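N-acetylgalactosaminyltransferase 7 (Homo sapiens, PDB 6IWR) is a glycosyltransferase of the polypeptide GalNAc transferase family, pairing a GT-A fold family 2 domain with a ricin-type beta-trefoil lectin domain. Local coordinates at residues P469-G475 with L510-A516; Q524-K528 with F545-Q549. One frame throughout, in Å; residues are numbered along the deposited sequence.

Contact 1 (P469-G475 with L510-A516)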
ATOM      1  N   PRO A 469     -10.018  15.770 -22.460  1.00 31.79           N
ATOM      2  CA  PRO A 469     -10.002  15.615 -23.919  1.00 29.67           C
ATOM      3  C   PRO A 469     -10.518  14.247 -24.344  1.00 29.80           C
ATOM      4  O   PRO A 469     -10.399  13.260 -23.616  1.00 30.37           O
ATOM      5  CB  PRO A 469      -8.520  15.784 -24.279  1.00 36.32           C
ATOM      6  CG  PRO A 469      -7.918  16.524 -23.143  1.00 34.08           C
ATOM      7  CD  PRO A 469      -8.687  16.106 -21.927  1.00 32.55           C
ATOM      8  N   LYS A 470     -11.097  14.200 -25.542  1.00 30.75           N
ATOM      9  CA  LYS A 470     -11.511  12.942 -26.146  1.00 30.20           C
ATOM     10  C   LYS A 470     -10.323  12.001 -26.231  1.00 33.70           C
ATOM     11  O   LYS A 470      -9.176  12.455 -26.181  1.00 34.76           O
ATOM     12  CB  LYS A 470     -12.087  13.180 -27.537  1.00 38.94           C
ATOM     13  CG  LYS A 470     -13.426  13.874 -27.538  1.00 54.38           C
ATOM     14  CD  LYS A 470     -13.697  14.589 -28.862  1.00 62.00           C
ATOM     15  CE  LYS A 470     -13.517  16.094 -28.688  1.00 72.39           C
ATOM     16  NZ  LYS A 470     -14.250  16.894 -29.715  1.00 69.60           N
ATOM     17  N   ASN A 471     -10.564  10.699 -26.344  1.00 32.47           N
ATOM     18  CA  ASN A 471      -9.468   9.751 -26.514  1.00 34.21           C
ATOM     19  C   ASN A 471      -9.141   9.581 -27.992  1.00 31.39           C
ATOM     20  O   ASN A 471     -10.037   9.594 -28.835  1.00 36.85           O
ATOM     21  CB  ASN A 471      -9.819   8.390 -25.918  1.00 33.68           C
ATOM     22  CG  ASN A 471      -9.817   8.402 -24.415  1.00 40.52           C
ATOM     23  OD1 ASN A 471      -8.980   9.065 -23.788  1.00 45.62           O
ATOM     24  ND2 ASN A 471     -10.761   7.678 -23.813  1.00 38.45           N
ATOM     25  N   VAL A 472      -7.857   9.428 -28.303  1.00 31.08           N
ATOM     26  CA  VAL A 472      -7.488   8.918 -29.622  1.00 32.48           C
ATOM     27  C   VAL A 472      -7.692   7.411 -29.678  1.00 33.53           C
ATOM     28  O   VAL A 472      -8.318   6.887 -30.607  1.00 36.50           O
ATOM     29  CB  VAL A 472      -6.037   9.288 -29.987  1.00 31.50           C
ATOM     30  CG1 VAL A 472      -5.688   8.676 -31.339  1.00 23.88           C
ATOM     31  CG2 VAL A 472      -5.855  10.786 -30.035  1.00 27.27           C
ATOM     32  N   ASP A 473      -7.185   6.698 -28.677  1.00 32.56           N
ATOM     33  CA  ASP A 473      -7.267   5.250 -28.610  1.00 30.35           C
ATOM     34  C   ASP A 473      -7.123   4.847 -27.144  1.00 32.15           C
ATOM     35  O   ASP A 473      -6.690   5.642 -26.301  1.00 28.14           O
ATOM     36  CB  ASP A 473      -6.188   4.624 -29.500  1.00 29.36           C
ATOM     37  CG  ASP A 473      -6.566   3.252 -30.019  1.00 33.66           C
ATOM     38  OD1 ASP A 473      -7.346   2.551 -29.358  1.00 28.97           O
ATOM     39  OD2 ASP A 473      -6.048   2.863 -31.092  1.00 43.13           O
ATOM     40  N   TRP A 474      -7.521   3.614 -26.834  1.00 28.97           N
ATOM     41  CA  TRP A 474      -7.399   3.112 -25.472  1.00 30.04           C
ATOM     42  C   TRP A 474      -7.251   1.599 -25.530  1.00 30.18           C
ATOM     43  O   TRP A 474      -7.631   0.955 -26.509  1.00 29.76           O
ATOM     44  CB  TRP A 474      -8.606   3.509 -24.604  1.00 31.52           C
ATOM     45  CG  TRP A 474      -9.900   2.922 -25.092  1.00 27.07           C
ATOM     46  CD1 TRP A 474     -10.725   3.425 -26.058  1.00 30.12           C
ATOM     47  CD2 TRP A 474     -10.495   1.705 -24.656  1.00 28.79           C
ATOM     48  NE1 TRP A 474     -11.805   2.603 -26.246  1.00 28.49           N
ATOM     49  CE2 TRP A 474     -11.687   1.532 -25.398  1.00 29.39           C
ATOM     50  CE3 TRP A 474     -10.140   0.738 -23.708  1.00 31.13           C
ATOM     51  CZ2 TRP A 474     -12.529   0.429 -25.217  1.00 28.86           C
ATOM     52  CZ3 TRP A 474     -10.983  -0.360 -23.526  1.00 31.08           C
ATOM     53  CH2 TRP A 474     -12.165  -0.498 -24.274  1.00 33.60           C
ATOM     54  N   GLY A 475      -6.694   1.037 -24.465  1.00 27.55           N
ATOM     55  CA  GLY A 475      -6.613  -0.405 -24.339  1.00 28.36           C
ATOM     56  C   GLY A 475      -5.313  -0.871 -23.710  1.00 31.61           C
ATOM     57  O   GLY A 475      -4.609  -0.088 -23.053  1.00 25.93           O
ATOM     58  N   LEU A 510      -3.986  -1.366 -18.791  1.00 35.43           N
ATOM     59  CA  LEU A 510      -4.894  -0.568 -19.613  1.00 32.45           C
ATOM     60  C   LEU A 510      -4.420   0.876 -19.646  1.00 30.34           C
ATOM     61  O   LEU A 510      -4.065   1.439 -18.606  1.00 27.04           O
ATOM     62  CB  LEU A 510      -6.304  -0.626 -19.046  1.00 29.74           C
ATOM     63  CG  LEU A 510      -7.389  -0.055 -19.936  1.00 32.58           C
ATOM     64  CD1 LEU A 510      -7.979  -1.214 -20.729  1.00 32.22           C
ATOM     65  CD2 LEU A 510      -8.454   0.697 -19.120  1.00 31.17           C
ATOM     66  N   PHE A 511      -4.416   1.475 -20.832  1.00 33.06           N
ATOM     67  CA  PHE A 511      -4.013   2.870 -20.985  1.00 30.02           C
ATOM     68  C   PHE A 511      -4.939   3.560 -21.975  1.00 26.42           C
ATOM     69  O   PHE A 511      -5.691   2.919 -22.714  1.00 25.65           O
ATOM     70  CB  PHE A 511      -2.556   2.982 -21.430  1.00 28.77           C
ATOM     71  CG  PHE A 511      -1.586   2.387 -20.447  1.00 32.71           C
ATOM     72  CD1 PHE A 511      -1.275   1.026 -20.490  1.00 30.54           C
ATOM     73  CD2 PHE A 511      -1.002   3.180 -19.458  1.00 28.83           C
ATOM     74  CE1 PHE A 511      -0.400   0.479 -19.574  1.00 28.90           C
ATOM     75  CE2 PHE A 511      -0.129   2.637 -18.542  1.00 26.34           C
ATOM     76  CZ  PHE A 511       0.185   1.294 -18.607  1.00 31.02           C
ATOM     77  N   ARG A 512      -4.911   4.883 -21.962  1.00 25.75           N
ATOM     78  CA  ARG A 512      -5.594   5.650 -22.992  1.00 33.42           C
ATOM     79  C   ARG A 512      -4.688   6.797 -23.403  1.00 31.84           C
ATOM     80  O   ARG A 512      -3.925   7.328 -22.590  1.00 32.89           O
ATOM     81  CB  ARG A 512      -6.978   6.186 -22.539  1.00 28.76           C
ATOM     82  CG  ARG A 512      -6.949   6.914 -21.220  1.00 30.87           C
ATOM     83  CD  ARG A 512      -8.311   7.013 -20.583  1.00 30.50           C
ATOM     84  NE  ARG A 512      -8.569   8.396 -20.237  1.00 38.07           N
ATOM     85  CZ  ARG A 512      -8.215   8.961 -19.086  1.00 45.51           C
ATOM     86  NH1 ARG A 512      -7.593   8.246 -18.131  1.00 36.79           N
ATOM     87  NH2 ARG A 512      -8.495  10.248 -18.887  1.00 39.60           N
ATOM     88  N   ILE A 513      -4.752   7.155 -24.678  1.00 30.65           N
ATOM     89  CA  ILE A 513      -4.030   8.305 -25.199  1.00 30.44           C
ATOM     90  C   ILE A 513      -5.033   9.376 -25.597  1.00 31.39           C
ATOM     91  O   ILE A 513      -6.013   9.102 -26.301  1.00 31.46           O
ATOM     92  CB  ILE A 513      -3.119   7.934 -26.382  1.00 31.60           C
ATOM     93  CG1 ILE A 513      -2.088   9.041 -26.590  1.00 32.76           C
ATOM     94  CG2 ILE A 513      -3.909   7.816 -27.636  1.00 32.28           C
ATOM     95  CD1 ILE A 513      -1.203   8.784 -27.731  1.00 39.66           C
ATOM     96  N   ASN A 514      -4.750  10.597 -25.161  1.00 37.62           N
ATOM     97  CA  ASN A 514      -5.518  11.816 -25.342  1.00 38.53           C
ATOM     98  C   ASN A 514      -5.386  12.380 -26.744  1.00 36.12           C
ATOM     99  O   ASN A 514      -4.369  12.211 -27.414  1.00 34.39           O
ATOM    100  CB  ASN A 514      -4.974  12.903 -24.416  1.00 38.37           C
ATOM    101  CG  ASN A 514      -5.860  13.164 -23.308  1.00 41.55           C
ATOM    102  OD1 ASN A 514      -7.006  12.706 -23.319  1.00 54.02           O
ATOM    103  ND2 ASN A 514      -5.381  13.920 -22.326  1.00 42.10           N
ATOM    104  N   GLU A 515      -6.390  13.167 -27.130  1.00 36.50           N
ATOM    105  CA  GLU A 515      -6.161  14.160 -28.172  1.00 33.94           C
ATOM    106  C   GLU A 515      -5.196  15.247 -27.718  1.00 36.91           C
ATOM    107  O   GLU A 515      -4.696  16.004 -28.557  1.00 37.04           O
ATOM    108  CB  GLU A 515      -7.462  14.812 -28.616  1.00 38.12           C
ATOM    109  CG  GLU A 515      -8.331  13.951 -29.509  1.00 44.32           C
ATOM    110  CD  GLU A 515      -9.533  14.718 -30.035  1.00 52.25           C
ATOM    111  OE1 GLU A 515      -9.764  15.854 -29.554  1.00 51.43           O
ATOM    112  OE2 GLU A 515     -10.228  14.196 -30.933  1.00 54.15           O
ATOM    113  N   ALA A 516      -4.935  15.360 -26.413  1.00 37.58           N
ATOM    114  CA  ALA A 516      -3.943  16.299 -25.909  1.00 34.68           C
ATOM    115  C   ALA A 516      -2.556  15.682 -25.832  1.00 39.27           C
ATOM    116  O   ALA A 516      -1.632  16.302 -25.289  1.00 38.01           O
ATOM    117  CB  ALA A 516      -4.352  16.830 -24.538  1.00 31.11           C
TER

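Contact 2 (Q524-K528 with F545-Q549)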
ATOM      1  N   GLN A 524      -3.351   9.192 -13.690  1.00 49.19           N
ATOM      2  CA  GLN A 524      -1.937   9.402 -13.951  1.00 43.09           C
ATOM      3  C   GLN A 524      -1.591   9.516 -15.423  1.00 43.91           C
ATOM      4  O   GLN A 524      -2.354   9.118 -16.277  1.00 43.58           O
ATOM      5  CB  GLN A 524      -1.102   8.300 -13.311  1.00 48.88           C
ATOM      6  CG  GLN A 524      -1.470   7.974 -11.876  1.00 51.94           C
ATOM      7  CD  GLN A 524      -0.553   8.613 -10.871  1.00 46.86           C
ATOM      8  OE1 GLN A 524       0.557   8.163 -10.649  1.00 47.19           O
ATOM      9  NE2 GLN A 524      -1.019   9.667 -10.258  1.00 50.21           N
ATOM     10  N   CYS A 525      -0.423  10.082 -15.695  1.00 42.09           N
ATOM     11  CA  CYS A 525       0.156  10.135 -17.033  1.00 42.17           C
ATOM     12  C   CYS A 525       1.559   9.541 -17.062  1.00 41.83           C
ATOM     13  O   CYS A 525       2.277   9.532 -16.061  1.00 43.59           O
ATOM     14  CB  CYS A 525       0.220  11.567 -17.555  1.00 39.00           C
ATOM     15  SG  CYS A 525      -1.328  12.181 -17.855  1.00 59.80           S
ATOM     16  N   LEU A 526       1.933   9.004 -18.221  1.00 38.67           N
ATOM     17  CA  LEU A 526       3.297   8.564 -18.452  1.00 40.02           C
ATOM     18  C   LEU A 526       4.094   9.747 -18.980  1.00 41.86           C
ATOM     19  O   LEU A 526       3.578  10.561 -19.755  1.00 41.60           O
ATOM     20  CB  LEU A 526       3.400   7.401 -19.446  1.00 35.60           C
ATOM     21  CG  LEU A 526       2.469   6.186 -19.466  1.00 42.12           C
ATOM     22  CD1 LEU A 526       3.239   4.891 -19.385  1.00 34.62           C
ATOM     23  CD2 LEU A 526       1.460   6.233 -18.349  1.00 39.98           C
ATOM     24  N   THR A 527       5.345   9.845 -18.538  1.00 41.57           N
ATOM     25  CA  THR A 527       6.272  10.858 -19.017  1.00 43.46           C
ATOM     26  C   THR A 527       7.672  10.273 -18.965  1.00 40.14           C
ATOM     27  O   THR A 527       7.858   9.096 -18.644  1.00 43.63           O
ATOM     28  CB  THR A 527       6.175  12.156 -18.208  1.00 44.05           C
ATOM     29  OG1 THR A 527       7.281  12.993 -18.549  1.00 45.84           O
ATOM     30  CG2 THR A 527       6.215  11.860 -16.721  1.00 41.06           C
ATOM     31  N   LYS A 528       8.659  11.097 -19.279  1.00 42.37           N
ATOM     32  CA  LYS A 528      10.046  10.665 -19.361  1.00 45.96           C
ATOM     33  C   LYS A 528      10.728  10.947 -18.031  1.00 55.43           C
ATOM     34  O   LYS A 528      10.740  12.091 -17.565  1.00 63.95           O
ATOM     35  CB  LYS A 528      10.765  11.375 -20.508  1.00 48.49           C
ATOM     36  CG  LYS A 528      12.204  10.951 -20.684  1.00 55.14           C
ATOM     37  CD  LYS A 528      13.136  11.899 -19.958  1.00 68.27           C
ATOM     38  CE  LYS A 528      13.405  13.128 -20.802  1.00 60.84           C
ATOM     39  NZ  LYS A 528      14.872  13.330 -20.955  1.00 75.07           N
ATOM     40  N   PHE A 545       2.655  17.021 -19.379  1.00 48.02           N
ATOM     41  CA  PHE A 545       3.070  15.786 -20.030  1.00 43.75           C
ATOM     42  C   PHE A 545       2.278  15.518 -21.314  1.00 42.40           C
ATOM     43  O   PHE A 545       1.994  14.366 -21.650  1.00 37.26           O
ATOM     44  CB  PHE A 545       2.942  14.616 -19.063  1.00 44.71           C
ATOM     45  CG  PHE A 545       3.481  14.905 -17.704  1.00 49.37           C
ATOM     46  CD1 PHE A 545       4.776  15.339 -17.549  1.00 48.71           C
ATOM     47  CD2 PHE A 545       2.688  14.748 -16.572  1.00 54.25           C
ATOM     48  CE1 PHE A 545       5.276  15.604 -16.293  1.00 44.28           C
ATOM     49  CE2 PHE A 545       3.185  15.018 -15.308  1.00 46.14           C
ATOM     50  CZ  PHE A 545       4.477  15.439 -15.174  1.00 45.43           C
ATOM     51  N   LYS A 546       1.897  16.589 -22.029  1.00 41.04           N
ATOM     52  CA  LYS A 546       1.313  16.453 -23.363  1.00 38.43           C
ATOM     53  C   LYS A 546       2.383  15.993 -24.343  1.00 39.14           C
ATOM     54  O   LYS A 546       2.767  16.747 -25.236  1.00 42.61           O
ATOM     55  CB  LYS A 546       0.707  17.779 -23.836  1.00 34.91           C
ATOM     56  CG  LYS A 546      -0.401  18.334 -22.948  1.00 42.66           C
ATOM     57  CD  LYS A 546      -0.357  19.868 -22.895  1.00 48.45           C
ATOM     58  CE  LYS A 546      -1.509  20.523 -23.632  1.00 47.79           C
ATOM     59  NZ  LYS A 546      -1.661  19.996 -25.017  1.00 52.56           N
ATOM     60  N   GLU A 547       2.877  14.763 -24.207  1.00 36.76           N
ATOM     61  CA  GLU A 547       4.164  14.495 -24.834  1.00 34.69           C
ATOM     62  C   GLU A 547       4.246  13.171 -25.604  1.00 32.67           C
ATOM     63  O   GLU A 547       5.354  12.686 -25.858  1.00 38.03           O
ATOM     64  CB  GLU A 547       5.249  14.564 -23.755  1.00 34.28           C
ATOM     65  CG  GLU A 547       5.076  13.539 -22.653  1.00 40.17           C
ATOM     66  CD  GLU A 547       6.198  13.586 -21.631  1.00 45.70           C
ATOM     67  OE1 GLU A 547       6.266  14.566 -20.848  1.00 50.79           O
ATOM     68  OE2 GLU A 547       7.029  12.651 -21.630  1.00 44.36           O
ATOM     69  N   TRP A 548       3.124  12.593 -26.026  1.00 31.61           N
ATOM     70  CA  TRP A 548       3.126  11.337 -26.770  1.00 29.14           C
ATOM     71  C   TRP A 548       2.258  11.474 -28.010  1.00 33.03           C
ATOM     72  O   TRP A 548       1.224  12.145 -27.993  1.00 31.77           O
ATOM     73  CB  TRP A 548       2.604  10.146 -25.913  1.00 30.15           C
ATOM     74  CG  TRP A 548       3.389   9.889 -24.673  1.00 33.79           C
ATOM     75  CD1 TRP A 548       3.097  10.331 -23.414  1.00 34.15           C
ATOM     76  CD2 TRP A 548       4.622   9.154 -24.567  1.00 32.90           C
ATOM     77  NE1 TRP A 548       4.061   9.908 -22.522  1.00 36.72           N
ATOM     78  CE2 TRP A 548       5.012   9.184 -23.197  1.00 34.14           C
ATOM     79  CE3 TRP A 548       5.426   8.465 -25.489  1.00 29.76           C
ATOM     80  CZ2 TRP A 548       6.179   8.564 -22.726  1.00 27.53           C
ATOM     81  CZ3 TRP A 548       6.589   7.838 -25.024  1.00 31.40           C
ATOM     82  CH2 TRP A 548       6.952   7.896 -23.646  1.00 34.62           C
ATOM     83  N   GLN A 549       2.688  10.858 -29.095  1.00 35.40           N
ATOM     84  CA  GLN A 549       1.796  10.675 -30.224  1.00 33.77           C
ATOM     85  C   GLN A 549       1.866   9.227 -30.671  1.00 29.73           C
ATOM     86  O   GLN A 549       2.942   8.631 -30.709  1.00 31.46           O
ATOM     87  CB  GLN A 549       2.129  11.631 -31.363  1.00 40.48           C
ATOM     88  CG  GLN A 549       3.224  11.211 -32.287  1.00 41.33           C
ATOM     89  CD  GLN A 549       3.224  12.068 -33.534  1.00 43.97           C
ATOM     90  OE1 GLN A 549       2.187  12.600 -33.925  1.00 45.54           O
ATOM     91  NE2 GLN A 549       4.388  12.213 -34.161  1.00 53.38           N
TER

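Contact 1 (P469-G475 with L510-A516)
Leu510 CD1 lies at the edge of the Trp474 indole, near its plane and 4.2 Å from CE3. Asn471 OD1 comes to the edge of the Arg512 guanidinium, 3.6 Å from NE, with the two planar groups turned 70° apart. Both contacts belong to an antiparallel ladder of the beta-trefoil, broken by a classic beta bulge that sets two residues, Val472 and Asp473, against the single residue Ile513. Trp474 and Arg512 share one face of the ladder, their CB atoms 3.8 Å apart. The polar ends are held from outside: Asn471 ND2 by Ala422 O in helix 417-423, and Arg512 NH1 by Tyr522 O. Across the bulge, Val472 N donates to Ile513 O at 2.7 Å, and Ile513 N returns a bond to Asp473 O. Beyond it, Gly475 and Phe511 exchange a reciprocal pair of backbone bonds. Val472 and Ile513 run side by side, CB to CG2 3.5 Å. At the far end Glu515 N is bonded to Lys470 O, while Pro469 CG rests 3.8 Å from Ala516 CB.

Contact 2 (Q524-K528 with F545-Q549)
Thr527 is gripped between Phe545 and Glu547. Its methyl CG2 sits over one face of the Phe545 ring, 4.0 Å from the centroid and 18° off the normal, a CH-pi contact displaced toward the rim; CB comes closer still to a single ring atom, 3.5 Å from Phe545 CD1. With OG1 anti to the backbone N (chi1 168°), the hydroxyl is turned to the carboxylate of Glu547 and donates to OE1 at 3.0 Å, meeting it from above the carboxylate plane. One short side chain thus offers its carbon branch to the ring and its oxygen branch to the acid.

A second bond joins the indole to the strand backbone. Trp548 NE1 reaches Leu526 O at 2.9 Å with a straight N-H (164°). The oxygen lies in the indole plane, yet the donor stands well above the carbonyl plane, so the bond reaches the oxygen from above the peptide and not on a lone pair. The end of the Phe545 ring toward CD2 packs on Cys525 CB, 4.1 Å away.

Several residues fix these groups in place. The other carboxylate oxygen of Glu547 accepts a hydrogen bond from His559 NE2, which probably steadies the acid for Thr527, and the His559 ring also meets that of Trp548. Cys525 is tied by its disulfide to Cys540, while Leu519 packs against both Leu526 and Trp548. An inverse gamma turn centred on Lys546 leads the chain from Phe545 to Glu547.

Both segments belong to the ricin-type beta-trefoil lectin domain, and the buried Trp548 is consistent with the tryptophan of its QxW signature, with Lys546 standing at the glutamine position.

In the fold
From the N terminus, the chain passes through the glycosyltransferase domain and helix 417-423 before 469-475 enters the lectin region. Contact 1 closes a loop of 34 residues by pairing strand 471-474 with strand 511-514. The chain then runs through strands 519-521 and 524-529, and contact 2, whose segments are separated by 16 residues, brings 545-549 back to 524-528. The two closures follow in series, neither nesting nor crossing, yet they share the sheet that holds strands 511-514 and 524-529. With centres about 11 Å apart they touch: Phe511 CE2 packs 3.9 Å from Leu526 CD2 within the sheet, and Ile513 CD1 approaches Trp548 O, where the sheet meets hairpin 548-551/556-559.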